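Local coordinates for protein AxyAgu115A (PDB 6NPS) that acts as a family GH115 alpha-glucuronidase and probably releases glucuronic acid side groups from arabinoglucuronoxylan, at residues V140-G144 against K630-M634; W179-G183 against G452-T456; F193-Y198 against D225-N231; Y408-D412 against P460-F464. The protein carries 3 engineered substitutions. All blocks are in the same frame, centred on the assembly; numbering follows the deposited sequence.

Overall arrangement
Contact 2 is the hub of the group. It touches contact 1, centres 11 Å apart, where Met634 and Trp142 pack on Asp453 and Ile454. It also touches contact 3, centres 17 Å apart, through Phe182 against Phe193 and Met197, and contact 4, centres 14 Å apart, where Gly452 lies on Asp412. Contacts 3 and 4 stay about 12 Å apart at their nearest atoms. Contacts 2, 3 and 4 belong to a TIM-type barrel; contact 1 ties a loop from before it to one from after it. Glycerol, probably from the crystallisation liquor, lies by Trp179 and Tyr408, at or just beyond C-terminal ends of barrel strands, where such barrels have their active site.

Contact 1. Residues V140-G144 against K630-M634; sequences VDWSG and KFYGM
Lys630 reaches across to the turn at Asp141-Gly144 with a chain that stays stretched as far as CE and then folds sharply. With CG opposite the backbone N (chi1 -173°), the methylenes run straight toward the other loop, and a nearly eclipsed last torsion (chi4 2°) turns NZ onto the carbonyls there. Lys630 NZ donates to Asp141 O at 3.2 Å, approaching nearly head-on to the carbonyl. Trp142 O is a little farther from Lys630 NZ, at 3.5 Å. The carboxylate of Asp141 takes no part in this; its OD2 is held by His200. Just before the ammonium, CE lies alongside the backbone, 3.6 Å from Gly144 N. A side chain at Gly144 would press on this carbon, and the positive phi of Gly144 also suits glycine.

Phe631 stands beside the lysine, with Lys630 CG over one face of its ring, toward the rim, 4.0 Å above the plane. Its far edge is directed at the same turn, where Ser143 O lies near the ring plane, 4.2 Å from CZ. Met634, the last residue of the type II turn that begins at Phe631, brings CE obliquely to Trp142, 4.4 Å from CZ2. Cut back to an alanine, position Lys630 would probably leave Asp141 O without this donor and Gly144 without the methylene packed beside it.

The loop after helix 120-133 is thus joined to the one that follows the long helix 601-629. Helix 195-207 backs Trp142, helix 564-596 packs on Ser143 and Phe631, and helix 181-190 lies against Met634.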
loop_
_atom_site.group_PDB
_atom_site.type_symbol
_atom_site.label_atom_id
_atom_site.label_comp_id
_atom_site.label_asym_id
_atom_site.label_seq_id
_atom_site.Cartn_x
_atom_site.Cartn_y
_atom_site.Cartn_z
ATOM N N VAL A 140 45.837 -16.691 8.174
ATOM C CA VAL A 140 46.639 -17.320 7.117
ATOM C C VAL A 140 45.970 -18.595 6.591
ATOM O O VAL A 140 45.858 -18.799 5.377
ATOM C CB VAL A 140 48.078 -17.590 7.617
ATOM C CG1 VAL A 140 48.084 -18.453 8.883
ATOM C CG2 VAL A 140 48.906 -18.223 6.510
ATOM N N ASP A 141 45.479 -19.438 7.475
ATOM C CA ASP A 141 44.813 -20.664 7.046
ATOM C C ASP A 141 43.316 -20.469 6.828
ATOM O O ASP A 141 42.776 -20.921 5.816
ATOM C CB ASP A 141 45.049 -21.771 8.081
ATOM C CG ASP A 141 44.219 -23.022 7.808
ATOM O OD1 ASP A 141 44.673 -23.885 7.021
ATOM O OD2 ASP A 141 43.109 -23.138 8.377
ATOM N N TRP A 142 42.648 -19.772 7.750
ATOM C CA TRP A 142 41.198 -19.628 7.705
ATOM C C TRP A 142 40.716 -18.887 6.456
ATOM O O TRP A 142 39.724 -19.291 5.834
ATOM C CB TRP A 142 40.697 -18.918 8.966
ATOM C CG TRP A 142 39.217 -18.886 8.930
ATOM C CD1 TRP A 142 38.417 -17.832 8.599
ATOM C CD2 TRP A 142 38.349 -19.999 9.167
ATOM N NE1 TRP A 142 37.099 -18.220 8.641
ATOM C CE2 TRP A 142 37.032 -19.542 8.992
ATOM C CE3 TRP A 142 38.569 -21.326 9.537
ATOM C CZ2 TRP A 142 35.922 -20.374 9.158
ATOM C CZ3 TRP A 142 37.464 -22.156 9.720
ATOM C CH2 TRP A 142 36.157 -21.674 9.508
ATOM N N SER A 143 41.389 -17.800 6.063
ATOM C CA SER A 143 40.957 -16.978 4.939
ATOM C C SER A 143 41.946 -17.007 3.776
ATOM O O SER A 143 41.779 -16.250 2.805
ATOM C CB SER A 143 40.756 -15.527 5.391
ATOM O OG SER A 143 39.798 -15.436 6.436
ATOM N N GLY A 144 42.991 -17.825 3.864
ATOM C CA GLY A 144 44.008 -17.816 2.816
ATOM C C GLY A 144 44.754 -16.502 2.680
ATOM O O GLY A 144 45.004 -16.054 1.565
ATOM N N LYS A 630 36.797 -23.051 -1.536
ATOM C CA LYS A 630 37.230 -22.843 -0.156
ATOM C C LYS A 630 36.091 -22.342 0.739
ATOM O O LYS A 630 36.010 -22.726 1.917
ATOM C CB LYS A 630 38.402 -21.843 -0.150
ATOM C CG LYS A 630 39.090 -21.642 1.198
ATOM C CD LYS A 630 40.082 -20.465 1.150
ATOM C CE LYS A 630 41.021 -20.414 2.378
ATOM N NZ LYS A 630 40.841 -21.524 3.369
ATOM N N PHE A 631 35.207 -21.482 0.203
ATOM C CA PHE A 631 34.078 -20.927 0.951
ATOM C C PHE A 631 32.731 -21.483 0.488
ATOM O O PHE A 631 31.694 -20.862 0.739
ATOM C CB PHE A 631 34.076 -19.397 0.853
ATOM C CG PHE A 631 35.409 -18.802 1.180
ATOM C CD1 PHE A 631 35.853 -18.767 2.509
ATOM C CD2 PHE A 631 36.253 -18.359 0.180
ATOM C CE1 PHE A 631 37.132 -18.262 2.829
ATOM C CE2 PHE A 631 37.529 -17.850 0.501
ATOM C CZ PHE A 631 37.960 -17.809 1.825
ATOM N N TYR A 632 32.724 -22.635 -0.163
ATOM C CA TYR A 632 31.476 -23.161 -0.704
ATOM C C TYR A 632 30.407 -23.299 0.377
ATOM O O TYR A 632 30.638 -23.885 1.437
ATOM C CB TYR A 632 31.723 -24.505 -1.368
ATOM C CG TYR A 632 30.459 -25.177 -1.857
ATOM C CD1 TYR A 632 29.795 -26.109 -1.064
ATOM C CD2 TYR A 632 29.926 -24.878 -3.114
ATOM C CE1 TYR A 632 28.640 -26.733 -1.499
ATOM C CE2 TYR A 632 28.760 -25.498 -3.561
ATOM C CZ TYR A 632 28.127 -26.429 -2.747
ATOM O OH TYR A 632 26.976 -27.060 -3.169
ATOM N N GLY A 633 29.223 -22.761 0.097
ATOM C CA GLY A 633 28.101 -22.860 0.999
ATOM C C GLY A 633 28.030 -21.783 2.059
ATOM O O GLY A 633 26.956 -21.594 2.652
ATOM N N MET A 634 29.122 -21.035 2.286
ATOM C CA MET A 634 29.142 -20.035 3.354
ATOM C C MET A 634 28.172 -18.885 3.107
ATOM O O MET A 634 27.845 -18.161 4.050
ATOM C CB MET A 634 30.561 -19.478 3.523
ATOM C CG MET A 634 31.499 -20.425 4.239
ATOM S SD MET A 634 30.836 -20.880 5.856
ATOM C CE MET A 634 32.393 -21.348 6.679
#

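Contact 2. Residues W179-G183 against G452-T456; sequences WPAFG and GDIAT
Asp453 O is met by two groups: it accepts Ala455 N at 2.7 Å and lies in the plane of the Phe182 ring at its edge, 3.6 Å from CD2. The first of these closes a classic gamma turn about Ile454, whose backbone angles of 71° and -49° bend the chain tightly enough to bring Ala455 N back onto the carbonyl. The second sets a partly positive ring edge against the oxygen, a mildly favourable meeting. In Phe182 a chi1 of -156° turns the ring away from the backbone N and swings it along the flank of Asp453.

The Asp453 side chain runs past that of Phe182 in the opposite direction. Its OD2 is modelled 2.7 Å from Phe182 N, as a hydrogen bond, but it also crowds Phe182 CB, and its exact position is therefore doubtful. The carboxylate also rests on Ala181, whose CB lies 3.5 Å from Asp453 CG. Farther out, Ile454 bends CD1 obliquely to the Phe182 ring, 3.8 Å from CE2.

Within 179-183, which has a cis peptide before Pro180, Gly183 CA sits over one face of the Trp179 indole, toward its rim, 3.4 Å above the plane. A CB on this glycine would collide with the indole. Glycerol, probably from the crystallisation liquor, lies about 3 Å from the Trp179 side chain.

The loop that follows barrel strand 446-450 and leads to helix 458-469 is seated here against the beginning of helix 181-190. Helix 195-207 covers Phe182 and Ile454 through Met197 and Leu204, and Tyr623 of helix 601-629 packs on Ala455.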
loop_
_atom_site.group_PDB
_atom_site.type_symbol
_atom_site.label_atom_id
_atom_site.label_comp_id
_atom_site.label_asym_id
_atom_site.label_seq_id
_atom_site.Cartn_x
_atom_site.Cartn_y
_atom_site.Cartn_z
ATOM N N TRP A 179 23.232 -24.208 9.769
ATOM C CA TRP A 179 22.621 -24.709 8.560
ATOM C C TRP A 179 21.856 -23.580 7.889
ATOM O O TRP A 179 21.219 -22.781 8.582
ATOM C CB TRP A 179 21.670 -25.887 8.841
ATOM C CG TRP A 179 22.418 -27.177 9.115
ATOM C CD1 TRP A 179 22.724 -27.702 10.343
ATOM C CD2 TRP A 179 22.984 -28.081 8.140
ATOM N NE1 TRP A 179 23.437 -28.877 10.195
ATOM C CE2 TRP A 179 23.614 -29.131 8.858
ATOM C CE3 TRP A 179 23.022 -28.105 6.738
ATOM C CZ2 TRP A 179 24.267 -30.193 8.218
ATOM C CZ3 TRP A 179 23.675 -29.159 6.106
ATOM C CH2 TRP A 179 24.285 -30.189 6.848
ATOM N N PRO A 180 21.893 -23.480 6.546
ATOM C CA PRO A 180 22.515 -24.448 5.629
ATOM C C PRO A 180 24.015 -24.211 5.337
ATOM O O PRO A 180 24.690 -25.109 4.824
ATOM C CB PRO A 180 21.693 -24.260 4.351
ATOM C CG PRO A 180 21.385 -22.772 4.358
ATOM C CD PRO A 180 21.248 -22.369 5.812
ATOM N N ALA A 181 24.523 -23.023 5.659
ATOM C CA ALA A 181 25.875 -22.638 5.266
ATOM C C ALA A 181 26.969 -23.600 5.757
ATOM O O ALA A 181 27.532 -24.358 4.957
ATOM C CB ALA A 181 26.172 -21.219 5.757
ATOM N N PHE A 182 27.285 -23.556 7.059
ATOM C CA PHE A 182 28.398 -24.336 7.610
ATOM C C PHE A 182 28.245 -25.821 7.306
ATOM O O PHE A 182 29.231 -26.505 7.021
ATOM C CB PHE A 182 28.488 -24.115 9.120
ATOM C CG PHE A 182 29.840 -24.355 9.713
ATOM C CD1 PHE A 182 30.184 -25.593 10.227
ATOM C CD2 PHE A 182 30.742 -23.327 9.830
ATOM C CE1 PHE A 182 31.424 -25.803 10.803
ATOM C CE2 PHE A 182 31.964 -23.529 10.400
ATOM C CZ PHE A 182 32.308 -24.776 10.895
ATOM N N GLY A 183 27.017 -26.338 7.373
ATOM C CA GLY A 183 26.816 -27.758 7.130
ATOM C C GLY A 183 27.288 -28.171 5.748
ATOM O O GLY A 183 28.113 -29.076 5.600
ATOM N N GLY A 452 27.835 -17.510 14.365
ATOM C CA GLY A 452 27.183 -18.201 13.262
ATOM C C GLY A 452 28.101 -19.182 12.550
ATOM O O GLY A 452 28.712 -20.041 13.192
ATOM N N ASP A 453 28.231 -19.041 11.229
ATOM C CA ASP A 453 29.089 -19.896 10.420
ATOM C C ASP A 453 30.493 -19.337 10.288
ATOM O O ASP A 453 31.225 -19.781 9.402
ATOM C CB ASP A 453 28.510 -20.028 9.014
ATOM C CG ASP A 453 27.076 -20.503 9.036
ATOM O OD1 ASP A 453 26.174 -19.641 9.108
ATOM O OD2 ASP A 453 26.843 -21.729 9.013
ATOM N N ILE A 454 30.865 -18.376 11.141
ATOM C CA ILE A 454 32.194 -17.763 11.242
ATOM C C ILE A 454 32.516 -16.855 10.065
ATOM O O ILE A 454 32.979 -15.727 10.258
ATOM C CB ILE A 454 33.310 -18.812 11.403
ATOM C CG1 ILE A 454 33.001 -19.788 12.553
ATOM C CG2 ILE A 454 34.635 -18.065 11.617
ATOM C CD1 ILE A 454 33.875 -21.043 12.575
ATOM N N ALA A 455 32.315 -17.339 8.845
ATOM C CA ALA A 455 32.665 -16.546 7.663
ATOM C C ALA A 455 32.094 -15.129 7.636
ATOM O O ALA A 455 30.931 -14.907 7.963
ATOM C CB ALA A 455 32.250 -17.295 6.401
ATOM N N THR A 456 32.932 -14.170 7.199
ATOM C CA THR A 456 32.714 -12.720 7.188
ATOM C C THR A 456 32.711 -12.107 8.585
ATOM O O THR A 456 32.691 -10.876 8.714
ATOM C CB THR A 456 31.417 -12.294 6.458
ATOM O OG1 THR A 456 30.288 -12.453 7.323
ATOM C CG2 THR A 456 31.202 -13.140 5.191
#

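Contact 3. Residues F193-Y198 against D225-N231; sequences FNAEMY and DGPGLAN
Phe193 O and Asn231 ND2 are joined by a hydrogen bond of 3.0 Å, the donor tilted slightly from the carbonyl plane. The same carbonyl takes a second hydrogen from a water 2.7 Å away, and this water donates its other one to Asp225 OD2 at 2.9 Å. Asp225 OD2 is also reached by Arg221 N, while Asn231 ND2 serves Phe222 O as well, so each side chain is also held by the loop that follows strand 212-214. A backbone bond runs alongside: Ala195 N donates to Gly226 O at 2.9 Å, close to straight (165°). Asn231 OD1 comes near Ala195 N too, but at too poor an angle to count as a bond.

Strand 170-174, helix 195-207 and strand 212-214 form a beta-alpha-beta crossover of the TIM-type barrel, and these bonds tie the start of its helix to the loop beyond its second strand and the start of helix 230-238. Asn194 is the N-cap of helix 195-207. With CG wedged between the backbone N and the carbonyl carbon (chi1 55°), its OD1 folds back to accept Met197 N at 3.0 Å, while ND2 turns out to Phe190 O.

A weaker CA-H...O contact joins Asn194 CA to Asp225 O at 3.3 Å.

Of the packing contacts, Ala195 CB meets Ala230 CB at 4.1 Å, across the first turns of the two helices. Tyr198 crosses Asn231 at about a right angle, ring and amide planes 66° apart, with CD2 3.6 Å from OD1; the Tyr198 hydroxyl is hydrogen-bonded to Ala216 N.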
loop_
_atom_site.group_PDB
_atom_site.type_symbol
_atom_site.label_atom_id
_atom_site.label_comp_id
_atom_site.label_asym_id
_atom_site.label_seq_id
_atom_site.Cartn_x
_atom_site.Cartn_y
_atom_site.Cartn_z
ATOM N N PHE A 193 31.434 -32.726 10.351
ATOM C CA PHE A 193 31.913 -31.970 11.510
ATOM C C PHE A 193 32.922 -32.806 12.306
ATOM O O PHE A 193 32.741 -33.099 13.494
ATOM C CB PHE A 193 30.746 -31.534 12.385
ATOM C CG PHE A 193 29.715 -30.675 11.667
ATOM C CD1 PHE A 193 28.649 -31.260 10.991
ATOM C CD2 PHE A 193 29.802 -29.294 11.713
ATOM C CE1 PHE A 193 27.691 -30.471 10.361
ATOM C CE2 PHE A 193 28.856 -28.500 11.079
ATOM C CZ PHE A 193 27.797 -29.090 10.401
ATOM N N ASN A 194 34.003 -33.190 11.622
ATOM C CA ASN A 194 34.967 -34.154 12.127
ATOM C C ASN A 194 36.266 -33.456 12.510
ATOM O O ASN A 194 36.404 -32.233 12.418
ATOM C CB ASN A 194 35.225 -35.240 11.079
ATOM C CG ASN A 194 35.650 -34.658 9.739
ATOM O OD1 ASN A 194 36.342 -33.626 9.696
ATOM N ND2 ASN A 194 35.232 -35.306 8.631
ATOM N N ALA A 195 37.242 -34.261 12.936
ATOM C CA ALA A 195 38.492 -33.703 13.449
ATOM C C ALA A 195 39.268 -32.965 12.375
ATOM O O ALA A 195 40.034 -32.047 12.685
ATOM C CB ALA A 195 39.356 -34.828 14.019
ATOM N N GLU A 196 39.129 -33.388 11.119
ATOM C CA GLU A 196 39.824 -32.716 10.023
ATOM C C GLU A 196 39.334 -31.285 9.881
ATOM O O GLU A 196 40.130 -30.343 9.739
ATOM C CB GLU A 196 39.610 -33.485 8.719
ATOM C CG GLU A 196 40.476 -34.753 8.558
ATOM C CD GLU A 196 40.530 -35.640 9.815
ATOM O OE1 GLU A 196 39.469 -36.130 10.272
ATOM O OE2 GLU A 196 41.643 -35.840 10.352
ATOM N N MET A 197 38.020 -31.103 9.933
ATOM C CA MET A 197 37.463 -29.764 9.907
ATOM C C MET A 197 37.833 -28.989 11.171
ATOM O O MET A 197 38.299 -27.845 11.086
ATOM C CB MET A 197 35.952 -29.860 9.713
ATOM C CG MET A 197 35.270 -28.508 9.541
ATOM S SD MET A 197 34.780 -27.898 11.160
ATOM C CE MET A 197 33.163 -28.664 11.312
ATOM N N TYR A 198 37.699 -29.617 12.356
ATOM C CA TYR A 198 37.864 -28.866 13.598
ATOM C C TYR A 198 39.298 -28.431 13.821
ATOM O O TYR A 198 39.526 -27.479 14.570
ATOM C CB TYR A 198 37.379 -29.676 14.827
ATOM C CG TYR A 198 35.906 -29.348 15.107
ATOM C CD1 TYR A 198 35.539 -28.084 15.570
ATOM C CD2 TYR A 198 34.914 -30.278 14.875
ATOM C CE1 TYR A 198 34.216 -27.744 15.789
ATOM C CE2 TYR A 198 33.574 -29.975 15.104
ATOM C CZ TYR A 198 33.232 -28.693 15.556
ATOM O OH TYR A 198 31.926 -28.362 15.793
ATOM N N ASP A 225 31.401 -37.261 16.548
ATOM C CA ASP A 225 31.530 -37.070 15.104
ATOM C C ASP A 225 32.976 -37.006 14.646
ATOM O O ASP A 225 33.235 -36.564 13.519
ATOM C CB ASP A 225 30.839 -35.773 14.660
ATOM C CG ASP A 225 29.313 -35.853 14.712
ATOM O OD1 ASP A 225 28.760 -36.977 14.848
ATOM O OD2 ASP A 225 28.666 -34.771 14.610
ATOM N N GLY A 226 33.928 -37.374 15.513
ATOM C CA GLY A 226 35.335 -37.163 15.256
ATOM C C GLY A 226 35.876 -37.748 13.971
ATOM O O GLY A 226 36.718 -37.112 13.321
ATOM N N PRO A 227 35.457 -38.968 13.564
ATOM C CA PRO A 227 34.553 -39.976 14.152
ATOM C C PRO A 227 34.870 -40.288 15.622
ATOM O O PRO A 227 35.995 -40.019 16.051
ATOM C CB PRO A 227 34.789 -41.216 13.281
ATOM C CG PRO A 227 35.223 -40.669 11.974
ATOM C CD PRO A 227 36.064 -39.451 12.313
ATOM N N GLY A 228 33.899 -40.837 16.356
ATOM C CA GLY A 228 34.094 -41.113 17.769
ATOM C C GLY A 228 34.529 -39.863 18.516
ATOM O O GLY A 228 34.081 -38.745 18.233
ATOM N N LEU A 229 35.453 -40.047 19.454
ATOM C CA LEU A 229 35.954 -38.985 20.312
ATOM C C LEU A 229 37.079 -38.170 19.700
ATOM O O LEU A 229 37.695 -37.390 20.422
ATOM C CB LEU A 229 36.490 -39.596 21.625
ATOM C CG LEU A 229 35.395 -40.138 22.510
ATOM C CD1 LEU A 229 36.092 -41.101 23.497
ATOM C CD2 LEU A 229 34.658 -39.019 23.230
ATOM N N ALA A 230 37.389 -38.324 18.412
ATOM C CA ALA A 230 38.554 -37.612 17.870
ATOM C C ALA A 230 38.451 -36.082 17.967
ATOM O O ALA A 230 39.490 -35.412 18.068
ATOM C CB ALA A 230 38.811 -38.052 16.426
ATOM N N ASN A 231 37.249 -35.480 17.937
ATOM C CA ASN A 231 37.192 -34.017 18.085
ATOM C C ASN A 231 37.602 -33.606 19.507
ATOM O O ASN A 231 38.379 -32.652 19.719
ATOM C CB ASN A 231 35.776 -33.464 17.804
ATOM C CG ASN A 231 35.323 -33.631 16.374
ATOM O OD1 ASN A 231 36.128 -33.651 15.445
ATOM N ND2 ASN A 231 34.000 -33.748 16.183
HETATM O O HOH W 1 30.698 -32.802 15.278
#

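Contact 4. Residues Y408-D412 against P460-F464; sequences YYHFD and PLSFF
Phe411 lies with one ring face on Pro460. From CB, a chi1 of -63° sets CG beside its own backbone N, which aims the ring at helix 458-469. CD2 is the first atom to feel the proline, at the limit of contact with its CB. CE2 goes deeper, 3.7 Å from Pro460 CB and 3.5 Å from Pro460 C. CZ, at the tip, rests 3.5 Å from Pro460 O and 4.0 Å from Phe464 CB. Taken whole, Pro460 CB stands 4.1 Å from the ring centroid and 28° off its normal, a CH-pi contact, while Leu461 CA lies in plane at the edge.

Strand 405-410 is the seventh of the eight parallel strands of a TIM-type barrel, and helix 458-469 follows the eighth, 446-450, so the contact runs from the end of a barrel strand and the loop just after it to an outer helix. Without the ring, as with an alanine at Phe411, a gap is likely to open between the end of strand 405-410 and helix 458-469, and the Pro460 methylene would lose its aromatic face.

Tyr409, two residues back, adds CB against Phe464 CE2 at 4.0 Å. Ile431 and Met435 of helix 428-440 close in beside these rings, and Val449 of strand 446-450 touches both Phe411 and Phe464.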
loop_
_atom_site.group_PDB
_atom_site.type_symbol
_atom_site.label_atom_id
_atom_site.label_comp_id
_atom_site.label_asym_id
_atom_site.label_seq_id
_atom_site.Cartn_x
_atom_site.Cartn_y
_atom_site.Cartn_z
ATOM N N TYR A 408 27.803 -13.704 27.214
ATOM C CA TYR A 408 27.508 -14.358 25.947
ATOM C C TYR A 408 26.910 -13.305 25.017
ATOM O O TYR A 408 25.832 -12.769 25.295
ATOM C CB TYR A 408 26.556 -15.529 26.195
ATOM C CG TYR A 408 26.065 -16.204 24.946
ATOM C CD1 TYR A 408 26.870 -16.305 23.820
ATOM C CD2 TYR A 408 24.780 -16.758 24.905
ATOM C CE1 TYR A 408 26.396 -16.925 22.648
ATOM C CE2 TYR A 408 24.308 -17.400 23.761
ATOM C CZ TYR A 408 25.112 -17.462 22.638
ATOM O OH TYR A 408 24.629 -18.071 21.498
ATOM N N TYR A 409 27.636 -12.982 23.946
ATOM C CA TYR A 409 27.373 -11.877 23.031
ATOM C C TYR A 409 27.065 -12.469 21.657
ATOM O O TYR A 409 27.409 -13.621 21.386
ATOM C CB TYR A 409 28.594 -10.925 22.990
ATOM C CG TYR A 409 28.277 -9.555 22.423
ATOM C CD1 TYR A 409 27.666 -8.568 23.215
ATOM C CD2 TYR A 409 28.586 -9.248 21.116
ATOM C CE1 TYR A 409 27.353 -7.301 22.694
ATOM C CE2 TYR A 409 28.263 -7.960 20.564
ATOM C CZ TYR A 409 27.662 -7.006 21.377
ATOM O OH TYR A 409 27.347 -5.751 20.880
ATOM N N HIS A 410 26.306 -11.741 20.821
ATOM C CA HIS A 410 25.902 -12.243 19.502
ATOM C C HIS A 410 26.403 -11.337 18.377
ATOM O O HIS A 410 26.143 -10.130 18.383
ATOM C CB HIS A 410 24.373 -12.345 19.376
ATOM C CG HIS A 410 23.776 -13.513 20.099
ATOM N ND1 HIS A 410 23.596 -13.515 21.465
ATOM C CD2 HIS A 410 23.346 -14.726 19.658
ATOM C CE1 HIS A 410 23.053 -14.657 21.828
ATOM N NE2 HIS A 410 22.883 -15.410 20.754
ATOM N N PHE A 411 27.087 -11.937 17.396
ATOM C CA PHE A 411 27.293 -11.388 16.060
ATOM C C PHE A 411 26.352 -12.012 15.051
ATOM O O PHE A 411 26.414 -11.648 13.877
ATOM C CB PHE A 411 28.728 -11.653 15.544
ATOM C CG PHE A 411 29.829 -11.001 16.345
ATOM C CD1 PHE A 411 29.570 -9.973 17.235
ATOM C CD2 PHE A 411 31.144 -11.424 16.178
ATOM C CE1 PHE A 411 30.592 -9.350 17.931
ATOM C CE2 PHE A 411 32.176 -10.819 16.903
ATOM C CZ PHE A 411 31.899 -9.794 17.788
ATOM N N ASP A 412 25.525 -12.979 15.473
ATOM C CA ASP A 412 24.718 -13.828 14.599
ATOM C C ASP A 412 23.599 -14.385 15.457
ATOM O O ASP A 412 23.840 -14.757 16.604
ATOM C CB ASP A 412 25.597 -14.938 14.012
ATOM C CG ASP A 412 24.949 -15.712 12.863
ATOM O OD1 ASP A 412 24.006 -16.499 13.112
ATOM O OD2 ASP A 412 25.429 -15.569 11.705
ATOM N N PRO A 460 35.233 -8.469 13.341
ATOM C CA PRO A 460 34.718 -8.296 14.711
ATOM C C PRO A 460 35.114 -9.436 15.659
ATOM O O PRO A 460 35.256 -9.184 16.865
ATOM C CB PRO A 460 33.201 -8.199 14.513
ATOM C CG PRO A 460 32.927 -8.875 13.240
ATOM C CD PRO A 460 34.159 -8.647 12.363
ATOM N N LEU A 461 35.339 -10.649 15.153
ATOM C CA LEU A 461 35.854 -11.721 16.011
ATOM C C LEU A 461 37.287 -11.431 16.450
ATOM O O LEU A 461 37.651 -11.651 17.609
ATOM C CB LEU A 461 35.761 -13.078 15.279
ATOM C CG LEU A 461 36.375 -14.278 16.062
ATOM C CD1 LEU A 461 35.635 -14.444 17.391
ATOM C CD2 LEU A 461 36.349 -15.575 15.225
ATOM N N SER A 462 38.130 -10.962 15.528
ATOM C CA SER A 462 39.493 -10.590 15.896
ATOM C C SER A 462 39.463 -9.516 16.987
ATOM O O SER A 462 40.204 -9.589 17.976
ATOM C CB SER A 462 40.255 -10.100 14.647
ATOM O OG SER A 462 40.478 -11.113 13.664
ATOM N N PHE A 463 38.588 -8.514 16.817
ATOM C CA PHE A 463 38.487 -7.423 17.776
ATOM C C PHE A 463 38.025 -7.926 19.142
ATOM O O PHE A 463 38.576 -7.545 20.182
ATOM C CB PHE A 463 37.521 -6.345 17.237
ATOM C CG PHE A 463 37.346 -5.207 18.216
ATOM C CD1 PHE A 463 38.414 -4.389 18.500
ATOM C CD2 PHE A 463 36.148 -5.029 18.906
ATOM C CE1 PHE A 463 38.318 -3.382 19.454
ATOM C CE2 PHE A 463 36.027 -3.996 19.855
ATOM C CZ PHE A 463 37.123 -3.181 20.122
ATOM N N PHE A 464 36.960 -8.736 19.151
ATOM C CA PHE A 464 36.374 -9.259 20.379
ATOM C C PHE A 464 37.415 -10.034 21.185
ATOM O O PHE A 464 37.590 -9.801 22.393
ATOM C CB PHE A 464 35.188 -10.157 20.006
ATOM C CG PHE A 464 34.400 -10.703 21.194
ATOM C CD1 PHE A 464 34.685 -11.959 21.694
ATOM C CD2 PHE A 464 33.330 -9.995 21.718
ATOM C CE1 PHE A 464 33.958 -12.503 22.780
ATOM C CE2 PHE A 464 32.595 -10.492 22.799
ATOM C CZ PHE A 464 32.901 -11.778 23.323
#